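PDB 1LZL: heroin esterase from Rhodococcus sp., which probably hydrolyses the acetyl ester groups of heroin, as an acetyl esterase of the alpha/beta hydrolase fold. Local coordinates for residues 47-55 against 66-74; 101-111 against 309-317. All coordinates share one frame; numbering follows the deposited sequence. Where two conformers were deposited one is given.

Contact 1. Residues 47-55 against 66-74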
loop_
_atom_site.group_PDB
_atom_site.type_symbol
_atom_site.label_atom_id
_atom_site.label_comp_id
_atom_site.label_asym_id
_atom_site.label_seq_id
_atom_site.Cartn_x
_atom_site.Cartn_y
_atom_site.Cartn_z
ATOM N N ASP A 47 -10.990 -20.630 -1.568
ATOM C CA ASP A 47 -11.673 -21.290 -2.677
ATOM C C ASP A 47 -11.359 -20.596 -3.994
ATOM O O ASP A 47 -11.401 -19.379 -4.067
ATOM C CB ASP A 47 -13.193 -21.313 -2.480
ATOM C CG ASP A 47 -13.847 -22.346 -3.381
ATOM O OD1 ASP A 47 -13.441 -23.534 -3.374
ATOM O OD2 ASP A 47 -14.780 -21.949 -4.112
ATOM N N GLY A 48 -11.057 -21.393 -5.012
ATOM C CA GLY A 48 -10.765 -21.005 -6.344
ATOM C C GLY A 48 -9.385 -20.404 -6.527
ATOM O O GLY A 48 -9.107 -19.917 -7.620
ATOM N N VAL A 49 -8.512 -20.383 -5.545
ATOM C CA VAL A 49 -7.166 -19.843 -5.767
ATOM C C VAL A 49 -6.142 -20.735 -5.076
ATOM O O VAL A 49 -6.542 -21.586 -4.265
ATOM C CB VAL A 49 -6.975 -18.395 -5.263
ATOM C CG1 VAL A 49 -8.024 -17.462 -5.824
ATOM C CG2 VAL A 49 -6.974 -18.348 -3.731
ATOM N N SER A 50 -4.866 -20.567 -5.421
ATOM C CA SER A 50 -3.806 -21.259 -4.685
ATOM C C SER A 50 -2.677 -20.268 -4.342
ATOM O O SER A 50 -2.542 -19.282 -5.062
ATOM C CB SER A 50 -3.280 -22.485 -5.402
ATOM O OG SER A 50 -2.489 -22.197 -6.521
ATOM N N LEU A 51 -1.962 -20.536 -3.277
ATOM C CA LEU A 51 -0.892 -19.666 -2.773
ATOM C C LEU A 51 0.371 -20.479 -2.702
ATOM O O LEU A 51 0.390 -21.589 -2.142
ATOM C CB LEU A 51 -1.307 -19.070 -1.415
ATOM C CG LEU A 51 -0.468 -17.913 -0.834
ATOM C CD1 LEU A 51 -1.217 -17.115 0.204
ATOM C CD2 LEU A 51 0.815 -18.409 -0.184
ATOM N N ARG A 52 1.462 -19.938 -3.237
ATOM C CA ARG A 52 2.736 -20.616 -3.000
ATOM C C ARG A 52 3.764 -19.512 -2.743
ATOM O O ARG A 52 3.519 -18.371 -3.092
ATOM C CB ARG A 52 3.189 -21.529 -4.115
ATOM C CG ARG A 52 3.668 -20.842 -5.388
ATOM C CD ARG A 52 4.107 -21.867 -6.442
ATOM N NE ARG A 52 4.014 -21.264 -7.773
ATOM C CZ ARG A 52 5.019 -20.982 -8.569
ATOM N NH1 ARG A 52 6.272 -21.266 -8.182
ATOM N NH2 ARG A 52 4.832 -20.424 -9.769
ATOM N N GLU A 53 4.868 -19.910 -2.142
ATOM C CA GLU A 53 5.874 -18.914 -1.825
ATOM C C GLU A 53 6.956 -18.842 -2.885
ATOM O O GLU A 53 7.506 -19.866 -3.271
ATOM C CB GLU A 53 6.490 -19.267 -0.482
ATOM C CG GLU A 53 7.481 -18.231 0.059
ATOM C CD GLU A 53 7.858 -18.689 1.473
ATOM O OE1 GLU A 53 6.944 -18.638 2.331
ATOM O OE2 GLU A 53 9.013 -19.104 1.700
ATOM N N LEU A 54 7.230 -17.618 -3.326
ATOM C CA LEU A 54 8.354 -17.365 -4.222
ATOM C C LEU A 54 9.454 -16.705 -3.400
ATOM O O LEU A 54 9.222 -16.078 -2.363
ATOM C CB LEU A 54 7.998 -16.410 -5.377
ATOM C CG LEU A 54 6.755 -16.772 -6.184
ATOM C CD1 LEU A 54 6.430 -15.787 -7.312
ATOM C CD2 LEU A 54 6.947 -18.176 -6.743
ATOM N N SER A 55 10.686 -16.815 -3.920
ATOM C CA SER A 55 11.838 -16.194 -3.314
ATOM C C SER A 55 12.561 -15.309 -4.312
ATOM O O SER A 55 13.235 -15.813 -5.198
ATOM C CB SER A 55 12.701 -17.374 -2.871
ATOM O OG SER A 55 13.799 -16.970 -2.113
ATOM N N LYS A 66 10.705 -12.879 0.403
ATOM C CA LYS A 66 9.638 -13.827 0.068
ATOM C C LYS A 66 8.392 -13.102 -0.477
ATOM O O LYS A 66 8.111 -11.973 -0.134
ATOM C CB LYS A 66 9.190 -14.655 1.264
ATOM C CG LYS A 66 10.380 -15.354 1.929
ATOM C CD LYS A 66 11.082 -16.337 0.990
ATOM C CE LYS A 66 12.135 -17.161 1.731
ATOM N NZ LYS A 66 12.991 -17.938 0.780
ATOM N N ILE A 67 7.683 -13.805 -1.356
ATOM C CA ILE A 67 6.487 -13.342 -2.012
ATOM C C ILE A 67 5.386 -14.388 -1.812
ATOM O O ILE A 67 5.576 -15.568 -2.133
ATOM C CB ILE A 67 6.726 -13.127 -3.514
ATOM C CG1 ILE A 67 7.799 -12.050 -3.732
ATOM C CG2 ILE A 67 5.425 -12.809 -4.239
ATOM C CD1 ILE A 67 8.240 -12.014 -5.200
ATOM N N ARG A 68 4.247 -13.967 -1.306
ATOM C CA ARG A 68 3.066 -14.832 -1.255
ATOM C C ARG A 68 2.366 -14.666 -2.594
ATOM O O ARG A 68 1.744 -13.632 -2.880
ATOM C CB ARG A 68 2.146 -14.452 -0.105
ATOM C CG ARG A 68 2.816 -14.559 1.253
ATOM C CD ARG A 68 1.953 -14.164 2.406
ATOM N NE ARG A 68 0.800 -14.986 2.771
ATOM C CZ ARG A 68 0.876 -16.140 3.403
ATOM N NH1 ARG A 68 2.058 -16.655 3.729
ATOM N NH2 ARG A 68 -0.259 -16.742 3.689
ATOM N N PHE A 69 2.469 -15.690 -3.426
ATOM C CA PHE A 69 2.067 -15.622 -4.834
ATOM C C PHE A 69 0.770 -16.388 -5.005
ATOM O O PHE A 69 0.699 -17.635 -4.891
ATOM C CB PHE A 69 3.200 -16.188 -5.685
ATOM C CG PHE A 69 2.971 -16.065 -7.178
ATOM C CD1 PHE A 69 2.785 -14.815 -7.739
ATOM C CD2 PHE A 69 2.974 -17.174 -8.024
ATOM C CE1 PHE A 69 2.611 -14.633 -9.113
ATOM C CE2 PHE A 69 2.776 -17.031 -9.388
ATOM C CZ PHE A 69 2.570 -15.761 -9.922
ATOM N N VAL A 70 -0.289 -15.644 -5.225
ATOM C CA VAL A 70 -1.670 -16.072 -5.306
ATOM C C VAL A 70 -2.073 -16.184 -6.763
ATOM O O VAL A 70 -1.958 -15.211 -7.539
ATOM C CB VAL A 70 -2.616 -15.133 -4.543
ATOM C CG1 VAL A 70 -4.041 -15.716 -4.487
ATOM C CG2 VAL A 70 -2.100 -14.868 -3.126
ATOM N N THR A 71 -2.525 -17.373 -7.152
ATOM C CA THR A 71 -2.955 -17.534 -8.550
ATOM C C THR A 71 -4.367 -18.102 -8.641
ATOM O O THR A 71 -4.829 -18.881 -7.806
ATOM C CB THR A 71 -1.968 -18.410 -9.335
ATOM O OG1 THR A 71 -1.778 -19.627 -8.588
ATOM C CG2 THR A 71 -0.596 -17.748 -9.419
ATOM N N PRO A 72 -5.127 -17.712 -9.636
ATOM C CA PRO A 72 -6.488 -18.245 -9.724
ATOM C C PRO A 72 -6.449 -19.665 -10.288
ATOM O O PRO A 72 -5.626 -19.951 -11.151
ATOM C CB PRO A 72 -7.134 -17.309 -10.736
ATOM C CG PRO A 72 -6.026 -16.746 -11.546
ATOM C CD PRO A 72 -4.789 -16.739 -10.723
ATOM N N ASP A 73 -7.289 -20.566 -9.836
ATOM C CA ASP A 73 -7.257 -21.928 -10.407
ATOM C C ASP A 73 -7.862 -21.955 -11.806
ATOM O O ASP A 73 -8.617 -21.056 -12.191
ATOM C CB ASP A 73 -8.008 -22.881 -9.480
ATOM C CG ASP A 73 -7.390 -22.957 -8.090
ATOM O OD1 ASP A 73 -6.208 -22.596 -7.883
ATOM O OD2 ASP A 73 -8.138 -23.415 -7.190
ATOM N N ASN A 74 -7.603 -22.949 -12.639
ATOM C CA ASN A 74 -8.285 -23.095 -13.922
ATOM C C ASN A 74 -7.927 -21.983 -14.884
ATOM O O ASN A 74 -8.828 -21.520 -15.608
ATOM C CB ASN A 74 -9.809 -22.981 -13.837
ATOM C CG ASN A 74 -10.580 -24.184 -13.394
ATOM O OD1 ASN A 74 -10.598 -24.468 -12.191
ATOM N ND2 ASN A 74 -11.214 -24.864 -14.341
HETATM O O HOH W 1 -4.143 -21.696 -9.033
HETATM O O HOH W 2 5.042 -16.064 3.390
#
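Leu54 lies across Phe69 on one face of this antiparallel hairpin, its CD1 3.9 Å from the ring centroid and 27° off the normal, a CH-pi contact over the ring face. Phe69 CG stands anti to the backbone N (chi1 -175°), which lays the ring under Leu54 CD1, with the Arg52 guanidinium alongside, the two planes 84° apart. On the other face Leu51 CD1 sits over the Arg68 guanidinium, 3.6 Å from Arg68 NH2, while Asp99 takes that NH2 in a salt bridge. At the loop end Lys66 bends at its second side-chain torsion, running its CD past Glu53 OE2 at 3.5 Å; in one of two Ser55 conformers Lys66 NZ donates to Ser55 OG at 3.2 Å. Replacing Lys66 by an alanine would probably leave Glu53 without the nearby positive charge. Between the strands, paired backbone bonds link Ser50 with Thr71, Arg52 with Phe69 and Leu54 with Ile67. At the far end Asp73 N reaches Gly48 O at 2.9 Å, and a water bonds Asp73 OD1, Thr71 OG1 and, in one conformer, Ser50 OG. Backbone bonds thus fix outermost strand 49-56 to strand 65-72, apolar Leu54 and Phe69 facing one side, charged Glu53, Lys66 and Arg68 the other.

Contact 2. Residues 101-111 against 309-317. Unlike the reference sequence in segment 309-317: Leu309 (reference His), Thr310 (reference Cys), Ala311 (reference Asp), Ile312 (reference Pro), Arg313 (reference Glu), Gly315 (reference Val), Leu316 (reference Ala), Arg317 (reference Phe).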
loop_
_atom_site.group_PDB
_atom_site.type_symbol
_atom_site.label_atom_id
_atom_site.label_comp_id
_atom_site.label_asym_id
_atom_site.label_seq_id
_atom_site.Cartn_x
_atom_site.Cartn_y
_atom_site.Cartn_z
ATOM N N PHE A 101 -7.394 -9.475 0.587
ATOM C CA PHE A 101 -7.470 -8.676 -0.640
ATOM C C PHE A 101 -6.814 -9.411 -1.799
ATOM O O PHE A 101 -7.327 -9.393 -2.927
ATOM C CB PHE A 101 -6.824 -7.287 -0.437
ATOM C CG PHE A 101 -6.892 -6.408 -1.686
ATOM C CD1 PHE A 101 -8.143 -6.087 -2.228
ATOM C CD2 PHE A 101 -5.722 -5.963 -2.301
ATOM C CE1 PHE A 101 -8.199 -5.296 -3.384
ATOM C CE2 PHE A 101 -5.771 -5.124 -3.420
ATOM C CZ PHE A 101 -7.027 -4.812 -3.954
ATOM N N CYS A 102 -5.663 -10.036 -1.553
ATOM C CA CYS A 102 -4.955 -10.694 -2.670
ATOM C C CYS A 102 -5.775 -11.871 -3.217
ATOM O O CYS A 102 -5.829 -12.102 -4.420
ATOM C CB CYS A 102 -3.557 -11.122 -2.198
ATOM S SG CYS A 102 -2.531 -9.663 -1.830
ATOM N N VAL A 103 -6.416 -12.615 -2.290
ATOM C CA VAL A 103 -7.305 -13.689 -2.739
ATOM C C VAL A 103 -8.459 -13.110 -3.553
ATOM O O VAL A 103 -8.850 -13.636 -4.606
ATOM C CB VAL A 103 -7.816 -14.461 -1.514
ATOM C CG1 VAL A 103 -9.011 -15.349 -1.854
ATOM C CG2 VAL A 103 -6.671 -15.299 -0.946
ATOM N N GLU A 104 -9.029 -11.995 -3.067
ATOM C CA GLU A 104 -10.141 -11.372 -3.801
ATOM C C GLU A 104 -9.795 -11.031 -5.238
ATOM O O GLU A 104 -10.528 -11.273 -6.211
ATOM C CB GLU A 104 -10.640 -10.117 -3.026
ATOM C CG GLU A 104 -11.930 -9.580 -3.650
ATOM C CD GLU A 104 -12.559 -8.380 -2.975
ATOM O OE1 GLU A 104 -11.792 -7.646 -2.296
ATOM O OE2 GLU A 104 -13.801 -8.136 -3.110
ATOM N N VAL A 105 -8.616 -10.412 -5.393
ATOM C CA VAL A 105 -8.175 -10.005 -6.742
ATOM C C VAL A 105 -7.983 -11.253 -7.621
ATOM O O VAL A 105 -8.425 -11.277 -8.770
ATOM C CB VAL A 105 -6.873 -9.193 -6.609
ATOM C CG1 VAL A 105 -6.180 -9.050 -7.945
ATOM C CG2 VAL A 105 -7.201 -7.837 -5.957
ATOM N N ALA A 106 -7.318 -12.273 -7.064
ATOM C CA ALA A 106 -7.056 -13.461 -7.886
ATOM C C ALA A 106 -8.361 -14.146 -8.257
ATOM O O ALA A 106 -8.615 -14.540 -9.384
ATOM C CB ALA A 106 -6.154 -14.440 -7.161
ATOM N N ARG A 107 -9.269 -14.302 -7.295
ATOM C CA ARG A 107 -10.526 -14.996 -7.564
ATOM C C ARG A 107 -11.444 -14.182 -8.469
ATOM O O ARG A 107 -12.018 -14.707 -9.426
ATOM C CB ARG A 107 -11.189 -15.318 -6.208
ATOM C CG ARG A 107 -12.525 -16.037 -6.377
ATOM C CD ARG A 107 -13.351 -16.077 -5.093
ATOM N NE ARG A 107 -12.724 -16.986 -4.129
ATOM C CZ ARG A 107 -12.444 -16.553 -2.902
ATOM N NH1 ARG A 107 -12.738 -15.287 -2.569
ATOM N NH2 ARG A 107 -11.878 -17.399 -2.062
ATOM N N GLU A 108 -11.610 -12.873 -8.226
ATOM C CA GLU A 108 -12.639 -12.144 -8.970
ATOM C C GLU A 108 -12.119 -11.673 -10.318
ATOM O O GLU A 108 -12.911 -11.604 -11.270
ATOM C CB GLU A 108 -13.137 -10.911 -8.215
ATOM C CG GLU A 108 -13.794 -11.232 -6.887
ATOM C CD GLU A 108 -14.962 -12.183 -7.109
ATOM O OE1 GLU A 108 -15.612 -12.064 -8.169
ATOM O OE2 GLU A 108 -15.201 -13.041 -6.241
ATOM N N LEU A 109 -10.839 -11.342 -10.417
ATOM C CA LEU A 109 -10.302 -10.812 -11.649
ATOM C C LEU A 109 -9.508 -11.825 -12.469
ATOM O O LEU A 109 -9.252 -11.580 -13.645
ATOM C CB LEU A 109 -9.353 -9.615 -11.356
ATOM C CG LEU A 109 -10.032 -8.508 -10.566
ATOM C CD1 LEU A 109 -9.089 -7.308 -10.502
ATOM C CD2 LEU A 109 -11.399 -8.163 -11.168
ATOM N N GLY A 110 -9.092 -12.940 -11.833
ATOM C CA GLY A 110 -8.324 -13.917 -12.588
ATOM C C GLY A 110 -6.892 -13.507 -12.862
ATOM O O GLY A 110 -6.228 -13.877 -13.828
ATOM N N PHE A 111 -6.359 -12.685 -11.955
ATOM C CA PHE A 111 -5.030 -12.098 -12.020
ATOM C C PHE A 111 -4.164 -12.778 -10.951
ATOM O O PHE A 111 -4.656 -13.128 -9.871
ATOM C CB PHE A 111 -5.027 -10.591 -11.791
ATOM C CG PHE A 111 -5.747 -9.728 -12.810
ATOM C CD1 PHE A 111 -6.207 -10.245 -14.014
ATOM C CD2 PHE A 111 -5.978 -8.374 -12.519
ATOM C CE1 PHE A 111 -6.868 -9.397 -14.885
ATOM C CE2 PHE A 111 -6.610 -7.512 -13.397
ATOM C CZ PHE A 111 -7.061 -8.059 -14.597
ATOM N N LEU A 309 -11.620 -3.167 -7.295
ATOM C CA LEU A 309 -11.546 -4.257 -8.287
ATOM C C LEU A 309 -11.804 -3.758 -9.712
ATOM O O LEU A 309 -11.100 -4.164 -10.633
ATOM C CB LEU A 309 -12.567 -5.328 -7.909
ATOM C CG LEU A 309 -12.271 -6.170 -6.670
ATOM C CD1 LEU A 309 -13.398 -7.200 -6.521
ATOM C CD2 LEU A 309 -10.926 -6.880 -6.719
ATOM N N THR A 310 -12.803 -2.877 -9.847
ATOM C CA THR A 310 -13.072 -2.267 -11.149
ATOM C C THR A 310 -11.827 -1.548 -11.677
ATOM O O THR A 310 -11.411 -1.663 -12.838
ATOM C CB THR A 310 -14.263 -1.311 -11.081
ATOM O OG1 THR A 310 -15.443 -2.121 -10.877
ATOM C CG2 THR A 310 -14.481 -0.608 -12.399
ATOM N N ALA A 311 -11.152 -0.802 -10.801
ATOM C CA ALA A 311 -9.984 -0.028 -11.222
ATOM C C ALA A 311 -8.841 -0.920 -11.696
ATOM O O ALA A 311 -8.190 -0.675 -12.727
ATOM C CB ALA A 311 -9.509 0.847 -10.042
ATOM N N ILE A 312 -8.585 -1.985 -10.889
ATOM C CA ILE A 312 -7.481 -2.888 -11.233
ATOM C C ILE A 312 -7.839 -3.676 -12.501
ATOM O O ILE A 312 -6.957 -3.823 -13.377
ATOM C CB ILE A 312 -7.136 -3.788 -10.042
ATOM C CG1 ILE A 312 -6.561 -2.949 -8.886
ATOM C CG2 ILE A 312 -6.171 -4.901 -10.406
ATOM C CD1 ILE A 312 -6.526 -3.690 -7.561
ATOM N N ARG A 313 -9.105 -4.155 -12.559
ATOM C CA ARG A 313 -9.501 -4.851 -13.791
ATOM C C ARG A 313 -9.274 -4.031 -15.043
ATOM O O ARG A 313 -8.760 -4.498 -16.064
ATOM C CB ARG A 313 -10.994 -5.219 -13.712
ATOM C CG ARG A 313 -11.412 -6.084 -14.887
ATOM C CD ARG A 313 -12.878 -6.458 -14.807
ATOM N NE ARG A 313 -13.683 -5.251 -15.033
ATOM C CZ ARG A 313 -14.630 -4.906 -14.156
ATOM N NH1 ARG A 313 -14.833 -5.666 -13.076
ATOM N NH2 ARG A 313 -15.371 -3.830 -14.325
ATOM N N ARG A 314 -9.658 -2.740 -14.983
ATOM C CA ARG A 314 -9.548 -1.914 -16.172
ATOM C C ARG A 314 -8.113 -1.509 -16.431
ATOM O O ARG A 314 -7.647 -1.486 -17.577
ATOM C CB ARG A 314 -10.460 -0.690 -16.062
ATOM C CG ARG A 314 -10.395 0.160 -17.314
ATOM C CD ARG A 314 -10.965 1.534 -16.907
ATOM N NE ARG A 314 -9.847 2.373 -16.617
ATOM C CZ ARG A 314 -9.144 3.441 -16.820
ATOM N NH1 ARG A 314 -9.450 4.384 -17.707
ATOM N NH2 ARG A 314 -8.056 3.525 -16.041
ATOM N N GLY A 315 -7.389 -1.218 -15.345
ATOM C CA GLY A 315 -6.001 -0.790 -15.453
ATOM C C GLY A 315 -5.157 -1.883 -16.131
ATOM O O GLY A 315 -4.168 -1.532 -16.778
ATOM N N LEU A 316 -5.485 -3.160 -15.995
ATOM C CA LEU A 316 -4.698 -4.264 -16.555
ATOM C C LEU A 316 -5.382 -4.962 -17.727
ATOM O O LEU A 316 -5.129 -6.117 -18.091
ATOM C CB LEU A 316 -4.418 -5.276 -15.414
ATOM C CG LEU A 316 -3.424 -4.746 -14.362
ATOM C CD1 LEU A 316 -3.157 -5.811 -13.316
ATOM C CD2 LEU A 316 -2.085 -4.294 -14.908
ATOM N N ARG A 317 -6.334 -4.307 -18.393
ATOM C CA ARG A 317 -6.963 -4.794 -19.607
ATOM C C ARG A 317 -5.907 -4.961 -20.708
ATOM O O ARG A 317 -4.905 -4.209 -20.731
ATOM C CB ARG A 317 -8.090 -3.814 -20.019
ATOM C CG ARG A 317 -7.525 -2.458 -20.405
ATOM C CD ARG A 317 -8.474 -1.301 -20.238
ATOM N NE ARG A 317 -9.079 -0.935 -21.525
ATOM C CZ ARG A 317 -10.379 -0.607 -21.545
ATOM N NH1 ARG A 317 -11.036 -0.636 -20.388
ATOM N NH2 ARG A 317 -11.008 -0.268 -22.656
#
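Helix 101-109 and helix 309-315 cross at -57° with their axes 10.9 Å apart, and the nearest CA atoms pair Leu109 with Arg313 and Val105 with Leu309. Leu309 is the knob of a knob-into-hole contact, set among Glu104, Val105, Glu108 and Leu109. Its two methyls divide the work: Leu309 CD2 meets Val105 CG2 at 3.9 Å, while CD1 rests against the Glu104 side chain, 3.6 Å from Glu104 OE2. One turn on, Leu109 CD1 is 3.8 Å from Ile312 CG2, and Leu109 CD2 lies against Arg313 CB. Ile312 also sends CD1 to the edge of the Phe101 ring, 3.8 Å from Phe101 CZ and near the ring plane. Past the positive-phi residue Gly110, Phe111 has CG anti to its carbonyl carbon (chi1 -64°), turning the ring toward the second helix. There Phe111 CE2 lies 3.7 Å from Leu316 CB, Ile312 O stands in the ring plane at its edge, and Leu109 CB covers the centre of one face. No hydrogen bond joins the segments. Helix 101-109 lies on the central sheet through Phe101 on Leu82 and Val105 on Val113, while Phe111 and Leu316, just past the helix ends, both touch Pro80: the layered helix-on-sheet packing that characterises the alpha/beta hydrolase fold.

In the fold
Helix 99-109 connects the two contacts, whose centres are 14 Å apart. Through Ala106 it bears on the hairpin: Ala106 CB lies 3.6 Å from Val70 CG1, and Ala106 O is 3.4 Å from Pro72 CB. Asp47 O probably accepts a hydrogen bond from Arg107 NE at 2.7 Å. Contact 1 pairs the outermost strand 49-56 with its neighbour 65-72, whereas contact 2 ties helix 99-109 to the C-terminal helix 299-315. The putative Ser160-His290-Asp260 triad, with Ser160 on a probable nucleophile elbow, includes no residue of either contact; Phe101 of contact 2 lies near that elbow without touching it.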